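Local coordinates for protein oligopeptide ABC transporter OppAIV (Borrelia burgdorferi B31, PDB 4GL8) that probably binds oligopeptides outside the cytoplasmic membrane and hands them to an ABC transporter for uptake, as in other OppA-type solute-binding proteins, at residues R277-S282 against L503-K508; N294-P299 against S449-S454; S456-L461 against A483-R488. All blocks are in the same frame, centred on the assembly; numbering follows the deposited sequence.

Contact 1: residues R277-S282 against L503-K508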
loop_
_atom_site.group_PDB
_atom_site.type_symbol
_atom_site.label_atom_id
_atom_site.label_comp_id
_atom_site.label_asym_id
_atom_site.label_seq_id
_atom_site.Cartn_x
_atom_site.Cartn_y
_atom_site.Cartn_z
ATOM N N ARG A 277 7.364 10.026 25.347
ATOM C CA ARG A 277 7.515 11.400 24.879
ATOM C C ARG A 277 6.189 11.973 24.438
ATOM O O ARG A 277 5.271 11.250 24.032
ATOM C CB ARG A 277 8.482 11.487 23.706
ATOM C CG ARG A 277 9.867 10.890 23.953
ATOM C CD ARG A 277 10.624 10.746 22.633
ATOM N NE ARG A 277 10.629 11.999 21.874
ATOM C CZ ARG A 277 11.456 13.011 22.089
ATOM N NH1 ARG A 277 12.371 12.940 23.040
ATOM N NH2 ARG A 277 11.363 14.105 21.354
ATOM N N ASP A 278 6.121 13.294 24.480
ATOM C CA ASP A 278 4.899 14.008 24.184
ATOM C C ASP A 278 4.715 14.214 22.678
ATOM O O ASP A 278 3.643 14.642 22.231
ATOM C CB ASP A 278 4.917 15.346 24.907
ATOM C CG ASP A 278 5.034 15.191 26.445
ATOM O OD1 ASP A 278 4.696 14.108 27.005
ATOM O OD2 ASP A 278 5.457 16.171 27.089
ATOM N N ASP A 279 5.754 13.904 21.902
ATOM C CA ASP A 279 5.712 14.095 20.460
ATOM C C ASP A 279 5.680 12.763 19.722
ATOM O O ASP A 279 5.914 12.725 18.527
ATOM C CB ASP A 279 6.875 14.989 19.995
ATOM C CG ASP A 279 8.240 14.404 20.298
ATOM O OD1 ASP A 279 9.246 15.112 20.050
ATOM O OD2 ASP A 279 8.334 13.246 20.777
ATOM N N TYR A 280 5.377 11.686 20.445
ATOM C CA TYR A 280 5.269 10.345 19.875
ATOM C C TYR A 280 3.802 10.001 19.685
ATOM O O TYR A 280 2.966 10.308 20.543
ATOM C CB TYR A 280 5.921 9.303 20.796
ATOM C CG TYR A 280 5.714 7.851 20.383
ATOM C CD1 TYR A 280 6.565 7.239 19.466
ATOM C CD2 TYR A 280 4.674 7.085 20.934
ATOM C CE1 TYR A 280 6.385 5.909 19.082
ATOM C CE2 TYR A 280 4.488 5.761 20.569
ATOM C CZ TYR A 280 5.348 5.182 19.639
ATOM O OH TYR A 280 5.168 3.889 19.273
ATOM N N TYR A 281 3.517 9.345 18.568
ATOM C CA TYR A 281 2.173 8.945 18.201
ATOM C C TYR A 281 2.203 7.498 17.742
ATOM O O TYR A 281 3.235 7.001 17.302
ATOM C CB TYR A 281 1.681 9.766 17.037
ATOM C CG TYR A 281 1.460 11.229 17.311
ATOM C CD1 TYR A 281 2.540 12.103 17.458
ATOM C CD2 TYR A 281 0.172 11.763 17.365
ATOM C CE1 TYR A 281 2.340 13.456 17.679
ATOM C CE2 TYR A 281 -0.026 13.121 17.581
ATOM C CZ TYR A 281 1.069 13.958 17.739
ATOM O OH TYR A 281 0.884 15.304 17.940
ATOM N N SER A 282 1.058 6.839 17.829
ATOM C CA SER A 282 0.975 5.433 17.492
ATOM C C SER A 282 -0.460 5.090 17.198
ATOM O O SER A 282 -1.367 5.552 17.895
ATOM C CB SER A 282 1.482 4.574 18.660
ATOM O OG SER A 282 1.454 3.223 18.273
ATOM N N LEU A 503 6.988 10.413 15.025
ATOM C CA LEU A 503 7.409 11.582 15.802
ATOM C C LEU A 503 7.015 12.801 15.003
ATOM O O LEU A 503 7.253 12.859 13.802
ATOM C CB LEU A 503 8.927 11.597 16.066
ATOM C CG LEU A 503 9.459 10.462 16.954
ATOM C CD1 LEU A 503 10.973 10.342 16.832
ATOM C CD2 LEU A 503 9.064 10.671 18.405
ATOM N N PHE A 504 6.439 13.787 15.680
ATOM C CA PHE A 504 5.939 15.011 15.040
ATOM C C PHE A 504 6.040 16.134 16.069
ATOM O O PHE A 504 5.579 15.991 17.193
ATOM C CB PHE A 504 4.498 14.772 14.588
ATOM C CG PHE A 504 3.799 15.983 14.030
ATOM C CD1 PHE A 504 3.979 16.368 12.700
ATOM C CD2 PHE A 504 2.895 16.681 14.799
ATOM C CE1 PHE A 504 3.303 17.466 12.178
ATOM C CE2 PHE A 504 2.221 17.787 14.286
ATOM C CZ PHE A 504 2.421 18.179 12.971
ATOM N N ARG A 505 6.663 17.234 15.663
ATOM C CA ARG A 505 6.922 18.380 16.522
ATOM C C ARG A 505 5.642 19.192 16.746
ATOM O O ARG A 505 5.426 20.244 16.120
ATOM C CB ARG A 505 8.040 19.237 15.905
ATOM C CG ARG A 505 9.432 18.593 16.004
ATOM C CD ARG A 505 9.971 18.577 17.437
ATOM N NE ARG A 505 9.999 19.919 18.056
ATOM C CZ ARG A 505 10.967 20.830 17.907
ATOM N NH1 ARG A 505 12.057 20.596 17.168
ATOM N NH2 ARG A 505 10.834 22.008 18.481
ATOM N N ASN A 506 4.776 18.659 17.620
ATOM C CA ASN A 506 3.489 19.288 17.917
ATOM C C ASN A 506 3.602 20.581 18.744
ATOM O O ASN A 506 2.617 21.285 18.894
ATOM C CB ASN A 506 2.492 18.294 18.555
ATOM C CG ASN A 506 3.051 17.585 19.788
ATOM O OD1 ASN A 506 3.914 18.111 20.480
ATOM N ND2 ASN A 506 2.562 16.379 20.052
ATOM N N ASP A 507 4.798 20.892 19.258
ATOM C CA ASP A 507 5.086 22.233 19.797
ATOM C C ASP A 507 5.292 23.339 18.730
ATOM O O ASP A 507 5.257 24.530 19.058
ATOM C CB ASP A 507 6.339 22.169 20.667
ATOM C CG ASP A 507 7.562 21.748 19.870
ATOM O OD1 ASP A 507 7.463 20.761 19.096
ATOM O OD2 ASP A 507 8.603 22.423 19.989
ATOM N N LYS A 508 5.537 22.946 17.478
ATOM C CA LYS A 508 5.748 23.879 16.364
ATOM C C LYS A 508 4.577 23.877 15.378
ATOM O O LYS A 508 4.217 24.917 14.828
ATOM C CB LYS A 508 6.988 23.482 15.557
ATOM C CG LYS A 508 8.317 23.749 16.227
ATOM C CD LYS A 508 9.473 23.265 15.335
ATOM C CE LYS A 508 9.818 24.233 14.197
ATOM N NZ LYS A 508 10.864 23.689 13.270
#
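Asn506 reaches across to residues 277-282 with one amide nitrogen that makes two bonds. Its ND2 donates to Asp278 O at 3.0 Å, almost straight at 172°, and to Tyr281 OH at 2.9 Å; both acceptors lie close to the amide plane, which fixes the rotation of the group. The tyrosine ring stands 60° from that amide, and its CE1 rests 4.0 Å from Phe504 CB. Asparagine suits the place because a short, flat side chain can offer both N-H groups at once. With chi1 at 54°, Asn506 CG sits between its backbone N and carbonyl carbon, which turns the amide toward the opposite segment.

Beside it, Phe504 N donates to Asp279 O at 3.1 Å, and the same oxygen takes a CA-H contact from Leu503. Leu503 sends CD2 to the edge of the Tyr280 ring and to within 3.6 Å of Asp279 OD2. That carboxylate is held side-on by Arg277 NE and NH2, one nitrogen to each oxygen, and its OD1 also meets Tyr254 of helix 247-255, so the leucine methyl lies beside a carboxylate whose charge is probably largely balanced by the arginine. Tyr280 and Leu503 form a non-hydrogen-bonded pair in an antiparallel strand pairing, here the start of strand 280-285 against the end of strand 492-504, entered through the type I turn from Arg277 to Tyr280.

Contact 2: residues N294-P299 against S449-S454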
loop_
_atom_site.group_PDB
_atom_site.type_symbol
_atom_site.label_atom_id
_atom_site.label_comp_id
_atom_site.label_asym_id
_atom_site.label_seq_id
_atom_site.Cartn_x
_atom_site.Cartn_y
_atom_site.Cartn_z
ATOM N N ASN A 294 7.971 -18.231 -2.159
ATOM C CA ASN A 294 7.984 -18.511 -3.571
ATOM C C ASN A 294 7.618 -19.976 -3.783
ATOM O O ASN A 294 8.411 -20.875 -3.486
ATOM C CB ASN A 294 9.345 -18.165 -4.182
ATOM C CG ASN A 294 9.306 -18.171 -5.717
ATOM O OD1 ASN A 294 8.608 -18.977 -6.331
ATOM N ND2 ASN A 294 10.067 -17.290 -6.333
ATOM N N MET A 295 6.408 -20.208 -4.307
ATOM C CA MET A 295 5.894 -21.564 -4.497
ATOM C C MET A 295 6.684 -22.345 -5.525
ATOM O O MET A 295 6.530 -23.547 -5.592
ATOM C CB MET A 295 4.448 -21.569 -5.001
ATOM C CG MET A 295 3.465 -20.775 -4.183
ATOM S SD MET A 295 3.285 -21.486 -2.549
ATOM C CE MET A 295 1.875 -20.577 -2.011
ATOM N N LYS A 296 7.474 -21.659 -6.346
ATOM C CA LYS A 296 8.334 -22.306 -7.330
ATOM C C LYS A 296 9.702 -22.654 -6.736
ATOM O O LYS A 296 10.540 -23.171 -7.453
ATOM C CB LYS A 296 8.568 -21.421 -8.576
ATOM C CG LYS A 296 7.378 -20.627 -9.118
ATOM C CD LYS A 296 6.242 -21.511 -9.614
ATOM C CE LYS A 296 6.589 -22.138 -10.952
ATOM N NZ LYS A 296 6.327 -23.610 -10.940
ATOM N N VAL A 297 9.966 -22.328 -5.472
ATOM C CA VAL A 297 11.262 -22.660 -4.875
ATOM C C VAL A 297 11.083 -23.786 -3.893
ATOM O O VAL A 297 10.326 -23.649 -2.941
ATOM C CB VAL A 297 11.924 -21.452 -4.167
ATOM C CG1 VAL A 297 13.174 -21.893 -3.428
ATOM C CG2 VAL A 297 12.273 -20.385 -5.186
ATOM N N LYS A 298 11.772 -24.896 -4.111
ATOM C CA LYS A 298 11.628 -26.033 -3.220
ATOM C C LYS A 298 12.383 -25.833 -1.915
ATOM O O LYS A 298 13.475 -25.276 -1.930
ATOM C CB LYS A 298 12.078 -27.304 -3.925
ATOM C CG LYS A 298 11.179 -27.619 -5.107
ATOM C CD LYS A 298 11.514 -28.944 -5.732
ATOM C CE LYS A 298 10.499 -29.332 -6.795
ATOM N NZ LYS A 298 9.231 -29.842 -6.203
ATOM N N PRO A 299 11.828 -26.311 -0.773
ATOM C CA PRO A 299 10.606 -27.075 -0.578
ATOM C C PRO A 299 9.381 -26.223 -0.162
ATOM O O PRO A 299 8.481 -26.727 0.524
ATOM C CB PRO A 299 10.998 -28.004 0.568
ATOM C CG PRO A 299 11.840 -27.125 1.447
ATOM C CD PRO A 299 12.576 -26.204 0.498
ATOM N N SER A 449 1.868 -10.861 -3.445
ATOM C CA SER A 449 1.831 -11.770 -2.304
ATOM C C SER A 449 2.918 -12.834 -2.464
ATOM O O SER A 449 4.083 -12.512 -2.397
ATOM C CB SER A 449 0.431 -12.383 -2.123
ATOM O OG SER A 449 0.041 -13.127 -3.265
ATOM N N SER A 450 2.529 -14.087 -2.713
ATOM C CA SER A 450 3.462 -15.200 -2.764
ATOM C C SER A 450 3.535 -15.721 -4.173
ATOM O O SER A 450 2.542 -16.206 -4.728
ATOM C CB SER A 450 3.022 -16.313 -1.827
ATOM O OG SER A 450 3.377 -16.014 -0.493
ATOM N N TYR A 451 4.721 -15.636 -4.750
ATOM C CA TYR A 451 4.883 -15.854 -6.166
ATOM C C TYR A 451 4.442 -17.258 -6.512
ATOM O O TYR A 451 4.870 -18.215 -5.877
ATOM C CB TYR A 451 6.333 -15.653 -6.555
ATOM C CG TYR A 451 6.526 -15.519 -8.024
ATOM C CD1 TYR A 451 6.272 -14.306 -8.663
ATOM C CD2 TYR A 451 6.939 -16.592 -8.783
ATOM C CE1 TYR A 451 6.446 -14.168 -10.026
ATOM C CE2 TYR A 451 7.127 -16.466 -10.147
ATOM C CZ TYR A 451 6.871 -15.244 -10.755
ATOM O OH TYR A 451 7.033 -15.109 -12.100
ATOM N N GLY A 452 3.526 -17.344 -7.462
ATOM C CA GLY A 452 3.084 -18.634 -8.038
ATOM C C GLY A 452 1.945 -19.320 -7.299
ATOM O O GLY A 452 1.609 -20.470 -7.608
ATOM N N TYR A 453 1.347 -18.646 -6.313
ATOM C CA TYR A 453 0.221 -19.244 -5.626
ATOM C C TYR A 453 -0.975 -19.190 -6.564
ATOM O O TYR A 453 -1.210 -18.183 -7.247
ATOM C CB TYR A 453 -0.085 -18.547 -4.305
ATOM C CG TYR A 453 -1.315 -19.113 -3.613
ATOM C CD1 TYR A 453 -1.331 -20.397 -3.102
ATOM C CD2 TYR A 453 -2.458 -18.351 -3.480
ATOM C CE1 TYR A 453 -2.463 -20.907 -2.483
ATOM C CE2 TYR A 453 -3.589 -18.845 -2.843
ATOM C CZ TYR A 453 -3.589 -20.123 -2.352
ATOM O OH TYR A 453 -4.741 -20.606 -1.745
ATOM N N SER A 454 -1.716 -20.290 -6.613
ATOM C CA SER A 454 -2.919 -20.366 -7.420
ATOM C C SER A 454 -3.843 -21.445 -6.903
ATOM O O SER A 454 -3.552 -22.624 -6.953
ATOM C CB SER A 454 -2.594 -20.659 -8.893
ATOM O OG SER A 454 -3.810 -20.729 -9.625
#
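Met295 turns its CG away from its own carbonyl carbon (chi1 -54°) and bends again at chi2 (-65°), a course that carries its methyl to Tyr453. There Met295 CE lies 3.4 Å from Tyr453 CD1, near CB of the same residue, approaching the ring obliquely, while the two side chains run side by side and point the same way. Nearer the backbone, Met295 CG passes 3.4 Å from Tyr451 O and packs on the backbone of Gly452. An unbranched, flexible thioether is well suited to such a path, since it can follow the bend of a loop and still end in an apolar methyl.

The backbones are joined where Met295 N donates to Tyr451 O at 3.0 Å. Next to this link, Asn294 and Tyr451 lie alongside each other with amide and ring planes 57° apart. Asn294 OD1 comes to the ring edge, 3.8 Å from Tyr451 CD2, and Lys296 CG reaches the same edge with its aliphatic part. This oxygen has a second task: Asn294 OD1 accepts from Lys296 N at 2.9 Å, an Asx turn that holds the amide in place within the type I turn from Asn294 to Val297. Opposite, Ser450 to Tyr453 make a type II turn. Gly452 takes its third position with positive phi, a conformation that glycine adopts easily, and Lys296 and Met295 pass close by.

Asn294 ND2 bonds to Tyr420 O, and Tyr453 OH to Asp489 at the end of helix 471-489. Thus the loop following strand 287-293 meets the one preceding helix 456-466, with Met295 also touching Arg306 of helix 303-311 and Tyr453 packing against helix 471-489.

Contact 3: residues S456-L461 against A483-R488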
loop_
_atom_site.group_PDB
_atom_site.type_symbol
_atom_site.label_atom_id
_atom_site.label_comp_id
_atom_site.label_asym_id
_atom_site.label_seq_id
_atom_site.Cartn_x
_atom_site.Cartn_y
_atom_site.Cartn_z
ATOM N N SER A 456 -7.750 -22.291 -7.522
ATOM C CA SER A 456 -8.906 -21.906 -8.315
ATOM C C SER A 456 -10.191 -21.817 -7.468
ATOM O O SER A 456 -11.035 -20.979 -7.738
ATOM C CB SER A 456 -9.064 -22.849 -9.519
ATOM O OG SER A 456 -9.485 -24.105 -9.073
ATOM N N GLU A 457 -10.313 -22.622 -6.414
ATOM C CA GLU A 457 -11.456 -22.490 -5.523
ATOM C C GLU A 457 -11.481 -21.103 -4.840
ATOM O O GLU A 457 -12.534 -20.451 -4.795
ATOM C CB GLU A 457 -11.515 -23.594 -4.464
ATOM C CG GLU A 457 -12.469 -23.198 -3.333
ATOM C CD GLU A 457 -12.710 -24.268 -2.267
ATOM O OE1 GLU A 457 -11.829 -25.129 -2.013
ATOM O OE2 GLU A 457 -13.808 -24.231 -1.672
ATOM N N TYR A 458 -10.332 -20.666 -4.320
ATOM C CA TYR A 458 -10.142 -19.288 -3.829
ATOM C C TYR A 458 -10.516 -18.211 -4.866
ATOM O O TYR A 458 -11.337 -17.315 -4.579
ATOM C CB TYR A 458 -8.696 -19.084 -3.363
ATOM C CG TYR A 458 -8.409 -17.754 -2.702
ATOM C CD1 TYR A 458 -7.928 -16.677 -3.439
ATOM C CD2 TYR A 458 -8.562 -17.585 -1.355
ATOM C CE1 TYR A 458 -7.643 -15.460 -2.850
ATOM C CE2 TYR A 458 -8.275 -16.368 -0.746
ATOM C CZ TYR A 458 -7.811 -15.312 -1.503
ATOM O OH TYR A 458 -7.538 -14.111 -0.903
ATOM N N ASP A 459 -9.915 -18.288 -6.054
ATOM C CA ASP A 459 -10.227 -17.352 -7.142
ATOM C C ASP A 459 -11.753 -17.272 -7.362
ATOM O O ASP A 459 -12.317 -16.179 -7.447
ATOM C CB ASP A 459 -9.544 -17.782 -8.443
ATOM C CG ASP A 459 -8.017 -17.597 -8.412
ATOM O OD1 ASP A 459 -7.460 -16.913 -7.506
ATOM O OD2 ASP A 459 -7.361 -18.143 -9.318
ATOM N N GLU A 460 -12.408 -18.435 -7.411
ATOM C CA GLU A 460 -13.840 -18.506 -7.666
ATOM C C GLU A 460 -14.662 -17.948 -6.505
ATOM O O GLU A 460 -15.691 -17.359 -6.732
ATOM C CB GLU A 460 -14.277 -19.951 -8.022
ATOM C CG GLU A 460 -13.875 -20.335 -9.449
ATOM C CD GLU A 460 -14.054 -21.816 -9.793
ATOM O OE1 GLU A 460 -15.131 -22.398 -9.470
ATOM O OE2 GLU A 460 -13.113 -22.380 -10.423
ATOM N N LEU A 461 -14.209 -18.105 -5.270
ATOM C CA LEU A 461 -14.922 -17.466 -4.163
ATOM C C LEU A 461 -14.848 -15.953 -4.305
ATOM O O LEU A 461 -15.847 -15.263 -4.072
ATOM C CB LEU A 461 -14.397 -17.932 -2.805
ATOM C CG LEU A 461 -14.819 -19.365 -2.422
ATOM C CD1 LEU A 461 -13.984 -19.859 -1.264
ATOM C CD2 LEU A 461 -16.305 -19.465 -2.046
ATOM N N ALA A 483 -10.214 -18.372 4.861
ATOM C CA ALA A 483 -9.899 -19.602 5.581
ATOM C C ALA A 483 -8.988 -20.497 4.769
ATOM O O ALA A 483 -8.176 -21.192 5.344
ATOM C CB ALA A 483 -11.155 -20.372 5.951
ATOM N N ILE A 484 -9.130 -20.493 3.446
ATOM C CA ILE A 484 -8.279 -21.312 2.584
ATOM C C ILE A 484 -6.821 -20.873 2.683
ATOM O O ILE A 484 -5.938 -21.707 2.828
ATOM C CB ILE A 484 -8.734 -21.274 1.101
ATOM C CG1 ILE A 484 -10.080 -21.977 0.915
ATOM C CG2 ILE A 484 -7.707 -21.911 0.189
ATOM C CD1 ILE A 484 -10.677 -21.702 -0.437
ATOM N N ILE A 485 -6.553 -19.580 2.580
ATOM C CA ILE A 485 -5.163 -19.102 2.725
ATOM C C ILE A 485 -4.617 -19.134 4.164
ATOM O O ILE A 485 -3.464 -19.485 4.352
ATOM C CB ILE A 485 -4.925 -17.733 2.067
ATOM C CG1 ILE A 485 -5.740 -16.635 2.735
ATOM C CG2 ILE A 485 -5.221 -17.856 0.569
ATOM C CD1 ILE A 485 -5.682 -15.308 2.002
ATOM N N ILE A 486 -5.430 -18.808 5.168
ATOM C CA ILE A 486 -4.931 -18.816 6.565
ATOM C C ILE A 486 -4.958 -20.141 7.341
ATOM O O ILE A 486 -4.168 -20.269 8.265
ATOM C CB ILE A 486 -5.527 -17.660 7.446
ATOM C CG1 ILE A 486 -6.961 -17.922 7.890
ATOM C CG2 ILE A 486 -5.470 -16.329 6.705
ATOM C CD1 ILE A 486 -7.513 -16.795 8.750
ATOM N N GLU A 487 -5.846 -21.091 7.009
ATOM C CA GLU A 487 -5.901 -22.424 7.693
ATOM C C GLU A 487 -5.538 -23.634 6.837
ATOM O O GLU A 487 -5.376 -24.713 7.384
ATOM C CB GLU A 487 -7.298 -22.794 8.223
ATOM C CG GLU A 487 -8.196 -21.677 8.726
ATOM C CD GLU A 487 -9.495 -22.209 9.400
ATOM O OE1 GLU A 487 -10.452 -21.423 9.530
ATOM O OE2 GLU A 487 -9.580 -23.397 9.813
ATOM N N ARG A 488 -5.495 -23.498 5.519
ATOM C CA ARG A 488 -5.320 -24.665 4.650
ATOM C C ARG A 488 -4.073 -24.587 3.791
ATOM O O ARG A 488 -3.232 -25.449 3.889
ATOM C CB ARG A 488 -6.553 -24.880 3.755
ATOM C CG ARG A 488 -6.517 -26.183 2.962
ATOM C CD ARG A 488 -7.866 -26.532 2.327
ATOM N NE ARG A 488 -8.015 -25.995 0.973
ATOM C CZ ARG A 488 -9.187 -25.708 0.382
ATOM N NH1 ARG A 488 -9.193 -25.217 -0.860
ATOM N NH2 ARG A 488 -10.359 -25.892 1.016
#
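Ile484 is the main bump on helix 471-489. Ile484 CD1 enters a hollow on helix 456-466 bordered by Glu457, Tyr458 and Leu461, and lies 3.7 Å from Glu457 CG. These three residues sit at positions i, i+1 and i+4, so they form a shallow patch on one side of the helix. The slender, extended end of isoleucine fits it, with CG1 anti to the carbonyl carbon (chi1 -68°) and chi2 near 168° stretching the methyl outward.

The bump in the other direction is Tyr458. Its ring reaches past Ile484 toward the second helix, with Ile484 CB at the ring edge, and meets the branched surface of Ile485 obliquely: Ile485 CG2 stands 3.6 Å from Tyr458 CE2, and CD1 touches the far end of the ring. An aromatic side chain is long enough to span the gap between axes 10.6 Å apart, and its hydroxyl is bonded to Leu438 O.

The pair is a helical hairpin: consecutive helices 456-466 and 471-489, segments 143° apart, joined by a four-residue connection. Ala481 and Ile477, further back on the second helix, continue the apolar seam against Leu461.

At the exposed border the seam is roofed by a salt bridge. Arg488 NH1 meets Glu457 OE1 at 2.9 Å, with the oxygen at the guanidinium edge but the nitrogen well above the carboxylate plane; NH2 adds a weak bond to the same oxygen. The guanidinium lays one face over Ile484 CG1, which sits toward the rim of the group, so its flat end shields the isoleucine while its charge stays at the surface.

Overall arrangement
Contacts 2 and 3 lie on one side of the chain's centre and contact 1 on the opposite side, about 42 Å from each of them, centre to centre. Along the sequence, contact 2 closes before contact 3 opens, and both are nested within the loop closed by contact 1. Contacts 2 and 3, whose centres are 15 Å apart, touch through Tyr453, whose OH packs on Ile484 and Ile485. Helix 471-489, part of contact 3, is followed directly by the long strand 492-504, whose far end reaches contact 1; strands 280-285 and 287-293, leading from contact 1 toward contact 2, both pair with it. These strands therefore tie distant ends of the binding protein together.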